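PDB 4BS9: TruD from Uncultured prochloron, which acts as a cyanobactin heterocyclase of the trunkamide pathway, probably using ATP to turn precursor-peptide side chains into heterocycles. Local coordinates for residues A118-I122 / L163-Q169; A157-V161 / I271-M275; E206-C212 / P311-R315. One frame throughout, in Å; residues are numbered along the deposited sequence.

Contact 1: A118-I122 / L163-Q169; sequences AGKGI and LTDDYLQ
Ile122 and Leu163 meet where two loops leave neighbouring parallel strands, 112-117 and 160-163. Both loops lie at the C-terminal ends of these strands. Each leads into a helix, as in the beta-alpha-beta units of Rossmann-like folds. The two side chains cross at about a right angle, and Ile122 CG2 approaches Leu163 CB at 4.2 Å. The other branch of Ile122 runs along the backbone of 163-169. Its CG1 lies beside the backbone N (chi1 -65°), and CD1 then comes to 3.8 Å from Thr164 C. Leu163 also packs on helix 124-136. One backbone bond joins the loops, from Ala118 N to Leu163 O at 3.1 Å, and it is bent at the hydrogen (136°). Next to it, Ala118 CB faces the hydroxyl of Thr164, 3.5 Å from OG1. Gln169 comes in from the end of the second loop. Its chain bends at chi2 (67°), which carries the amide back to Gly119, with CD 3.3 Å from Gly119 CA. The loop 163-169 holds its own shape. Asp166 to Gln169 form a type I turn. Leu168 N bonds to Asp166 OD2 in an Asx turn, and Asp166 OD1 makes a salt bridge with Arg221. Asp166 O takes two bonds from opposite faces of its plane: Gln169 N gives one, and Thr164 OG1, lying above the plane, gives the other at 3.1 Å.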
loop_
_atom_site.group_PDB
_atom_site.type_symbol
_atom_site.label_atom_id
_atom_site.label_comp_id
_atom_site.label_asym_id
_atom_site.label_seq_id
_atom_site.Cartn_x
_atom_site.Cartn_y
_atom_site.Cartn_z
ATOM N N ALA A 118 -35.236 -6.772 -4.989
ATOM C CA ALA A 118 -35.063 -8.068 -4.369
ATOM C C ALA A 118 -35.824 -8.095 -3.076
ATOM O O ALA A 118 -36.740 -8.890 -2.903
ATOM C CB ALA A 118 -33.607 -8.363 -4.127
ATOM N N GLY A 119 -35.480 -7.229 -2.146
ATOM C CA GLY A 119 -36.169 -7.288 -0.857
ATOM C C GLY A 119 -37.558 -6.681 -0.864
ATOM O O GLY A 119 -38.230 -6.632 -1.895
ATOM N N LYS A 120 -37.981 -6.227 0.308
ATOM C CA LYS A 120 -39.137 -5.357 0.438
ATOM C C LYS A 120 -38.667 -3.924 0.702
ATOM O O LYS A 120 -39.477 -3.038 0.931
ATOM C CB LYS A 120 -40.021 -5.823 1.592
ATOM C CG LYS A 120 -40.565 -7.243 1.470
ATOM C CD LYS A 120 -41.174 -7.682 2.802
ATOM C CE LYS A 120 -42.272 -8.731 2.648
ATOM N NZ LYS A 120 -43.269 -8.653 3.759
ATOM N N GLY A 121 -37.356 -3.697 0.648
ATOM C CA GLY A 121 -36.773 -2.456 1.143
ATOM C C GLY A 121 -36.327 -1.489 0.079
ATOM O O GLY A 121 -35.381 -0.749 0.281
ATOM N N ILE A 122 -37.007 -1.482 -1.058
ATOM C CA ILE A 122 -36.688 -0.538 -2.119
ATOM C C ILE A 122 -37.985 0.143 -2.537
ATOM O O ILE A 122 -38.846 -0.472 -3.158
ATOM C CB ILE A 122 -36.001 -1.246 -3.310
ATOM C CG1 ILE A 122 -34.632 -1.816 -2.903
ATOM C CG2 ILE A 122 -35.817 -0.299 -4.491
ATOM C CD1 ILE A 122 -33.545 -0.787 -2.671
ATOM N N LEU A 163 -32.076 -3.970 -7.861
ATOM C CA LEU A 163 -31.863 -3.076 -6.734
ATOM C C LEU A 163 -32.227 -3.814 -5.479
ATOM O O LEU A 163 -33.303 -4.372 -5.395
ATOM C CB LEU A 163 -32.745 -1.827 -6.838
ATOM C CG LEU A 163 -32.582 -1.019 -8.119
ATOM C CD1 LEU A 163 -33.455 0.213 -8.120
ATOM C CD2 LEU A 163 -31.135 -0.613 -8.295
ATOM N N THR A 164 -31.328 -3.821 -4.505
ATOM C CA THR A 164 -31.617 -4.427 -3.205
ATOM C C THR A 164 -31.084 -3.558 -2.078
ATOM O O THR A 164 -30.257 -2.678 -2.306
ATOM C CB THR A 164 -31.008 -5.837 -3.107
ATOM O OG1 THR A 164 -31.586 -6.521 -2.007
ATOM C CG2 THR A 164 -29.509 -5.805 -2.907
ATOM N N ASP A 165 -31.567 -3.798 -0.867
ATOM C CA ASP A 165 -30.990 -3.167 0.328
ATOM C C ASP A 165 -30.051 -4.114 1.088
ATOM O O ASP A 165 -29.400 -3.703 2.054
ATOM C CB ASP A 165 -32.079 -2.609 1.255
ATOM C CG ASP A 165 -32.842 -3.689 1.999
ATOM O OD1 ASP A 165 -33.293 -4.658 1.347
ATOM O OD2 ASP A 165 -33.013 -3.551 3.235
ATOM N N ASP A 166 -29.967 -5.368 0.644
ATOM C CA ASP A 166 -29.030 -6.328 1.220
ATOM C C ASP A 166 -28.720 -7.502 0.296
ATOM O O ASP A 166 -29.602 -8.096 -0.293
ATOM C CB ASP A 166 -29.557 -6.852 2.542
ATOM C CG ASP A 166 -28.529 -7.651 3.287
ATOM O OD1 ASP A 166 -27.571 -7.037 3.814
ATOM O OD2 ASP A 166 -28.690 -8.890 3.343
ATOM N N TYR A 167 -27.446 -7.848 0.204
ATOM C CA TYR A 167 -26.986 -8.834 -0.760
ATOM C C TYR A 167 -27.270 -10.245 -0.301
ATOM O O TYR A 167 -27.069 -11.182 -1.065
ATOM C CB TYR A 167 -25.488 -8.633 -1.037
ATOM C CG TYR A 167 -25.198 -7.626 -2.144
ATOM C CD1 TYR A 167 -26.081 -6.588 -2.427
ATOM C CD2 TYR A 167 -24.038 -7.709 -2.907
ATOM C CE1 TYR A 167 -25.824 -5.676 -3.428
ATOM C CE2 TYR A 167 -23.781 -6.792 -3.914
ATOM C CZ TYR A 167 -24.678 -5.777 -4.159
ATOM O OH TYR A 167 -24.474 -4.854 -5.150
ATOM N N LEU A 168 -27.732 -10.405 0.939
ATOM C CA LEU A 168 -28.188 -11.714 1.434
ATOM C C LEU A 168 -29.696 -11.818 1.502
ATOM O O LEU A 168 -30.232 -12.771 2.062
ATOM C CB LEU A 168 -27.568 -12.038 2.795
ATOM C CG LEU A 168 -26.050 -12.212 2.739
ATOM C CD1 LEU A 168 -25.512 -12.821 4.024
ATOM C CD2 LEU A 168 -25.656 -13.068 1.535
ATOM N N GLN A 169 -30.377 -10.841 0.920
ATOM C CA GLN A 169 -31.799 -10.928 0.732
ATOM C C GLN A 169 -32.163 -12.309 0.171
ATOM O O GLN A 169 -31.643 -12.708 -0.860
ATOM C CB GLN A 169 -32.228 -9.869 -0.255
ATOM C CG GLN A 169 -33.708 -9.639 -0.229
ATOM C CD GLN A 169 -34.123 -9.025 1.077
ATOM O OE1 GLN A 169 -34.894 -9.615 1.816
ATOM N NE2 GLN A 169 -33.592 -7.842 1.379
#

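Contact 2: A157-V161 / I271-M275; sequences AQLQV and IAKWM
Leu159 reaches across to Trp274 and Ile271 and has the greatest area buried by the contact. It lies just before strand 160-163, an inner strand of the mixed sheet, parallel to both its neighbours. Its partners lie on the long helix 257-283, which packs on one side of that sheet. The leucine points its two methyl groups at different residues one helical turn apart. CG stands anti to the backbone N (chi1 -175°), which sends the fork toward the helix. CD1 comes to 4.0 Å from Trp274 CZ3, and CD2 to 3.9 Å from Ile271 CG2. In both pairs the side chains cross obliquely. Trp274 offers the benzo end of its indole. The edge of that end also meets Gln158 O, which lies near the ring plane, 4.0 Å from CZ3. Gln158 and Trp274 follow in buried area, though Gln158 is partly exposed. Its extended chain brings the amide end near the thioether of Met275, crossing it at a slant. Further along the strand, Val161 CG2 touches Ile271 CD1 at 4.1 Å. Leu201 of strand 195-202 packs against both Leu159 and Trp274. Lys273 lies away from this interface and bonds Gln302 of the second subunit. No hydrogen bond joins the two segments. The helix and the start of the strand are therefore held together mainly by the fit of apolar groups, with the polar amide of Gln158 at one end.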
loop_
_atom_site.group_PDB
_atom_site.type_symbol
_atom_site.label_atom_id
_atom_site.label_comp_id
_atom_site.label_asym_id
_atom_site.label_seq_id
_atom_site.Cartn_x
_atom_site.Cartn_y
_atom_site.Cartn_z
ATOM N N ALA A 157 -35.241 -8.986 -22.372
ATOM C CA ALA A 157 -34.194 -8.114 -21.824
ATOM C C ALA A 157 -32.866 -8.809 -21.840
ATOM O O ALA A 157 -32.799 -10.022 -21.712
ATOM C CB ALA A 157 -34.529 -7.711 -20.395
ATOM N N GLN A 158 -31.800 -8.041 -21.972
ATOM C CA GLN A 158 -30.471 -8.626 -21.946
ATOM C C GLN A 158 -29.664 -8.265 -20.709
ATOM O O GLN A 158 -28.513 -8.669 -20.558
ATOM C CB GLN A 158 -29.719 -8.214 -23.181
ATOM C CG GLN A 158 -29.291 -6.773 -23.173
ATOM C CD GLN A 158 -28.121 -6.614 -24.087
ATOM O OE1 GLN A 158 -28.018 -7.356 -25.079
ATOM N NE2 GLN A 158 -27.207 -5.687 -23.760
ATOM N N LEU A 159 -30.266 -7.481 -19.836
ATOM C CA LEU A 159 -29.703 -7.257 -18.543
ATOM C C LEU A 159 -30.830 -7.017 -17.602
ATOM O O LEU A 159 -31.738 -6.256 -17.894
ATOM C CB LEU A 159 -28.797 -6.046 -18.548
ATOM C CG LEU A 159 -28.058 -5.810 -17.228
ATOM C CD1 LEU A 159 -27.071 -6.931 -16.917
ATOM C CD2 LEU A 159 -27.341 -4.473 -17.289
ATOM N N GLN A 160 -30.790 -7.693 -16.473
ATOM C CA GLN A 160 -31.736 -7.421 -15.436
ATOM C C GLN A 160 -30.921 -6.750 -14.385
ATOM O O GLN A 160 -29.903 -7.277 -13.964
ATOM C CB GLN A 160 -32.344 -8.699 -14.893
ATOM C CG GLN A 160 -33.641 -8.448 -14.141
ATOM C CD GLN A 160 -34.025 -9.530 -13.139
ATOM O OE1 GLN A 160 -34.977 -9.353 -12.388
ATOM N NE2 GLN A 160 -33.317 -10.651 -13.131
ATOM N N VAL A 161 -31.357 -5.566 -13.987
ATOM C CA VAL A 161 -30.740 -4.839 -12.897
ATOM C C VAL A 161 -31.586 -5.056 -11.677
ATOM O O VAL A 161 -32.797 -4.894 -11.730
ATOM C CB VAL A 161 -30.690 -3.346 -13.183
ATOM C CG1 VAL A 161 -30.064 -2.604 -12.017
ATOM C CG2 VAL A 161 -29.893 -3.103 -14.450
ATOM N N ILE A 271 -23.617 0.394 -16.191
ATOM C CA ILE A 271 -24.467 -0.395 -17.077
ATOM C C ILE A 271 -24.161 -0.071 -18.538
ATOM O O ILE A 271 -23.963 -0.969 -19.346
ATOM C CB ILE A 271 -25.952 -0.103 -16.793
ATOM C CG1 ILE A 271 -26.349 -0.698 -15.449
ATOM C CG2 ILE A 271 -26.857 -0.674 -17.862
ATOM C CD1 ILE A 271 -27.413 0.112 -14.751
ATOM N N ALA A 272 -24.118 1.218 -18.857
ATOM C CA ALA A 272 -23.762 1.679 -20.181
ATOM C C ALA A 272 -22.485 1.011 -20.640
ATOM O O ALA A 272 -22.458 0.365 -21.692
ATOM C CB ALA A 272 -23.593 3.191 -20.182
ATOM N N LYS A 273 -21.428 1.166 -19.844
ATOM C CA LYS A 273 -20.109 0.591 -20.159
ATOM C C LYS A 273 -20.205 -0.886 -20.493
ATOM O O LYS A 273 -19.637 -1.322 -21.496
ATOM C CB LYS A 273 -19.174 0.692 -18.971
ATOM C CG LYS A 273 -18.651 2.059 -18.620
ATOM C CD LYS A 273 -17.593 1.835 -17.563
ATOM C CE LYS A 273 -17.184 3.114 -16.890
ATOM N NZ LYS A 273 -16.351 2.806 -15.703
ATOM N N TRP A 274 -20.914 -1.651 -19.650
ATOM C CA TRP A 274 -21.080 -3.092 -19.875
ATOM C C TRP A 274 -21.837 -3.449 -21.151
ATOM O O TRP A 274 -21.586 -4.478 -21.760
ATOM C CB TRP A 274 -21.785 -3.774 -18.720
ATOM C CG TRP A 274 -21.765 -5.263 -18.890
ATOM C CD1 TRP A 274 -20.719 -6.101 -18.624
ATOM C CD2 TRP A 274 -22.823 -6.089 -19.390
ATOM N NE1 TRP A 274 -21.065 -7.398 -18.921
ATOM C CE2 TRP A 274 -22.350 -7.416 -19.396
ATOM C CE3 TRP A 274 -24.128 -5.839 -19.813
ATOM C CZ2 TRP A 274 -23.144 -8.496 -19.815
ATOM C CZ3 TRP A 274 -24.914 -6.912 -20.235
ATOM C CH2 TRP A 274 -24.417 -8.220 -20.231
ATOM N N MET A 275 -22.773 -2.611 -21.553
ATOM C CA MET A 275 -23.547 -2.899 -22.748
ATOM C C MET A 275 -22.770 -2.605 -23.998
ATOM O O MET A 275 -22.953 -3.283 -25.005
ATOM C CB MET A 275 -24.836 -2.113 -22.741
ATOM C CG MET A 275 -25.714 -2.580 -21.605
ATOM S SD MET A 275 -27.403 -2.391 -22.067
ATOM C CE MET A 275 -27.547 -0.660 -21.685
#

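Contact 3: E206-C212 / P311-R315; sequences ETGCWHC and PLSRR. With ZN (zinc ion), chain B.
Cys212 CB packs against Leu312 CD1 (4.0 Å) and Ser313 O (3.6 Å), which lie on the same side of it. The next atom, SG, lies beside the backbone N (chi1 -68°) and binds the zinc ion at 2.4 Å. The same sulfur accepts two backbone N-H groups. Arg315 N points at SG from 3.5 Å in a nearly straight bond (174°), and Cys209 N reaches it from 3.4 Å. Metal and amides together fix the sulfur, and the amides would probably temper its negative charge. Cys209, at the N-cap of helix 210-217, also binds the zinc. The pair is the CxxC half of a Cys4 site that Cys318 and Cys321 complete. Leu312 forks over this turn, with CD2 4.1 Å from Gly208 CA. An alanine here would lack both methyl branches and is likely to open a gap, leaving Cys212 CB and Gly208 CA without their apolar cover. Leu312 follows strand 306-311, outermost in the sheet within this chain, and packs on Pro200 and Phe202 of strand 195-202 and on Leu213 of helix 210-217, while Cys209 lies against helix 172-182.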
loop_
_atom_site.group_PDB
_atom_site.type_symbol
_atom_site.label_atom_id
_atom_site.label_comp_id
_atom_site.label_asym_id
_atom_site.label_seq_id
_atom_site.Cartn_x
_atom_site.Cartn_y
_atom_site.Cartn_z
ATOM N N GLU A 206 -19.977 -17.340 -17.317
ATOM C CA GLU A 206 -18.646 -16.792 -17.199
ATOM C C GLU A 206 -18.253 -16.419 -15.779
ATOM O O GLU A 206 -17.155 -16.748 -15.344
ATOM C CB GLU A 206 -18.554 -15.561 -18.091
ATOM C CG GLU A 206 -19.032 -15.804 -19.518
ATOM C CD GLU A 206 -18.916 -14.565 -20.396
ATOM O OE1 GLU A 206 -17.966 -13.776 -20.199
ATOM O OE2 GLU A 206 -19.776 -14.369 -21.284
ATOM N N THR A 207 -19.138 -15.740 -15.057
ATOM C CA THR A 207 -18.845 -15.312 -13.695
ATOM C C THR A 207 -19.315 -16.334 -12.668
ATOM O O THR A 207 -19.778 -17.421 -13.024
ATOM C CB THR A 207 -19.589 -14.019 -13.374
ATOM O OG1 THR A 207 -20.996 -14.295 -13.317
ATOM C CG2 THR A 207 -19.289 -12.945 -14.410
ATOM N N GLY A 208 -19.190 -15.974 -11.391
ATOM C CA GLY A 208 -19.823 -16.707 -10.297
ATOM C C GLY A 208 -21.312 -16.467 -10.285
ATOM O O GLY A 208 -21.810 -15.571 -10.975
ATOM N N CYS A 209 -22.045 -17.282 -9.533
ATOM C CA CYS A 209 -23.458 -16.983 -9.345
ATOM C C CYS A 209 -23.580 -16.208 -8.030
ATOM O O CYS A 209 -22.583 -16.003 -7.328
ATOM C CB CYS A 209 -24.286 -18.264 -9.370
ATOM S SG CYS A 209 -24.218 -19.149 -7.831
ATOM N N TRP A 210 -24.791 -15.776 -7.703
ATOM C CA TRP A 210 -25.039 -15.080 -6.442
ATOM C C TRP A 210 -24.718 -15.929 -5.222
ATOM O O TRP A 210 -24.248 -15.414 -4.199
ATOM C CB TRP A 210 -26.491 -14.655 -6.347
ATOM C CG TRP A 210 -26.864 -14.238 -4.981
ATOM C CD1 TRP A 210 -26.698 -13.005 -4.430
ATOM C CD2 TRP A 210 -27.454 -15.060 -3.975
ATOM N NE1 TRP A 210 -27.157 -13.005 -3.144
ATOM C CE2 TRP A 210 -27.628 -14.259 -2.840
ATOM C CE3 TRP A 210 -27.850 -16.401 -3.922
ATOM C CZ2 TRP A 210 -28.187 -14.748 -1.670
ATOM C CZ3 TRP A 210 -28.400 -16.885 -2.764
ATOM C CH2 TRP A 210 -28.564 -16.066 -1.654
ATOM N N HIS A 211 -25.017 -17.220 -5.322
ATOM C CA HIS A 211 -24.625 -18.205 -4.306
ATOM C C HIS A 211 -23.097 -18.351 -4.120
ATOM O O HIS A 211 -22.621 -18.695 -3.018
ATOM C CB HIS A 211 -25.280 -19.558 -4.598
ATOM C CG HIS A 211 -25.171 -20.529 -3.475
ATOM N ND1 HIS A 211 -25.479 -21.861 -3.618
ATOM C CD2 HIS A 211 -24.732 -20.375 -2.198
ATOM C CE1 HIS A 211 -25.245 -22.487 -2.475
ATOM N NE2 HIS A 211 -24.799 -21.604 -1.597
ATOM N N CYS A 212 -22.315 -18.068 -5.159
ATOM C CA CYS A 212 -20.856 -18.025 -4.978
ATOM C C CYS A 212 -20.509 -16.924 -3.991
ATOM O O CYS A 212 -19.701 -17.097 -3.063
ATOM C CB CYS A 212 -20.138 -17.808 -6.314
ATOM S SG CYS A 212 -20.287 -19.220 -7.436
ATOM N N PRO A 311 -13.403 -8.692 -5.603
ATOM C CA PRO A 311 -13.577 -9.529 -6.784
ATOM C C PRO A 311 -14.336 -10.802 -6.469
ATOM O O PRO A 311 -13.925 -11.520 -5.584
ATOM C CB PRO A 311 -12.138 -9.860 -7.165
ATOM C CG PRO A 311 -11.398 -9.876 -5.872
ATOM C CD PRO A 311 -12.084 -8.879 -4.983
ATOM N N LEU A 312 -15.409 -11.094 -7.186
ATOM C CA LEU A 312 -16.156 -12.333 -6.977
ATOM C C LEU A 312 -15.477 -13.546 -7.649
ATOM O O LEU A 312 -15.268 -13.540 -8.838
ATOM C CB LEU A 312 -17.588 -12.178 -7.519
ATOM C CG LEU A 312 -18.420 -13.470 -7.560
ATOM C CD1 LEU A 312 -18.573 -14.080 -6.174
ATOM C CD2 LEU A 312 -19.781 -13.227 -8.198
ATOM N N SER A 313 -15.158 -14.583 -6.884
ATOM C CA SER A 313 -14.602 -15.826 -7.426
ATOM C C SER A 313 -15.727 -16.780 -7.722
ATOM O O SER A 313 -16.661 -16.901 -6.921
ATOM C CB SER A 313 -13.681 -16.514 -6.402
ATOM O OG SER A 313 -12.485 -15.780 -6.205
ATOM N N ARG A 314 -15.624 -17.487 -8.846
ATOM C CA ARG A 314 -16.613 -18.507 -9.203
ATOM C C ARG A 314 -16.167 -19.809 -8.568
ATOM O O ARG A 314 -15.095 -20.319 -8.871
ATOM C CB ARG A 314 -16.708 -18.673 -10.713
ATOM C CG ARG A 314 -17.811 -19.612 -11.148
ATOM C CD ARG A 314 -17.415 -20.481 -12.323
ATOM N NE ARG A 314 -18.516 -21.362 -12.733
ATOM C CZ ARG A 314 -19.203 -21.264 -13.868
ATOM N NH1 ARG A 314 -18.904 -20.318 -14.756
ATOM N NH2 ARG A 314 -20.187 -22.129 -14.120
ATOM N N ARG A 315 -16.986 -20.338 -7.674
ATOM C CA ARG A 315 -16.585 -21.461 -6.839
ATOM C C ARG A 315 -16.814 -22.773 -7.565
ATOM O O ARG A 315 -17.946 -23.150 -7.809
ATOM C CB ARG A 315 -17.368 -21.438 -5.528
ATOM C CG ARG A 315 -16.954 -20.312 -4.603
ATOM C CD ARG A 315 -17.667 -20.361 -3.261
ATOM N NE ARG A 315 -17.165 -21.408 -2.361
ATOM C CZ ARG A 315 -17.877 -22.452 -1.917
ATOM N NH1 ARG A 315 -19.147 -22.614 -2.274
ATOM N NH2 ARG A 315 -17.328 -23.346 -1.095
HETATM ZN ZN ZN B . -22.257 -20.462 -7.956
#

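How the contacts relate
The three contacts lie on one mixed sheet and its flanking elements, with centres 18 to 19 Å apart. Contacts 1 and 2 share strand 160-163. Residues 157-161, at the start of the strand, meet a long helix; 163-169 form the loop after the strand's end. Contact 1 touches contact 3 through Tyr167 O and Trp210 NE1, 2.8 Å apart, a probable hydrogen bond. Contacts 2 and 3 do not touch, and their nearest atoms are about 7 Å apart. The zinc ion belongs to contact 3, and the other two lie away from the site. Contact 3 also joins the YcaO region through the salt bridge of Arg315 with Asp731.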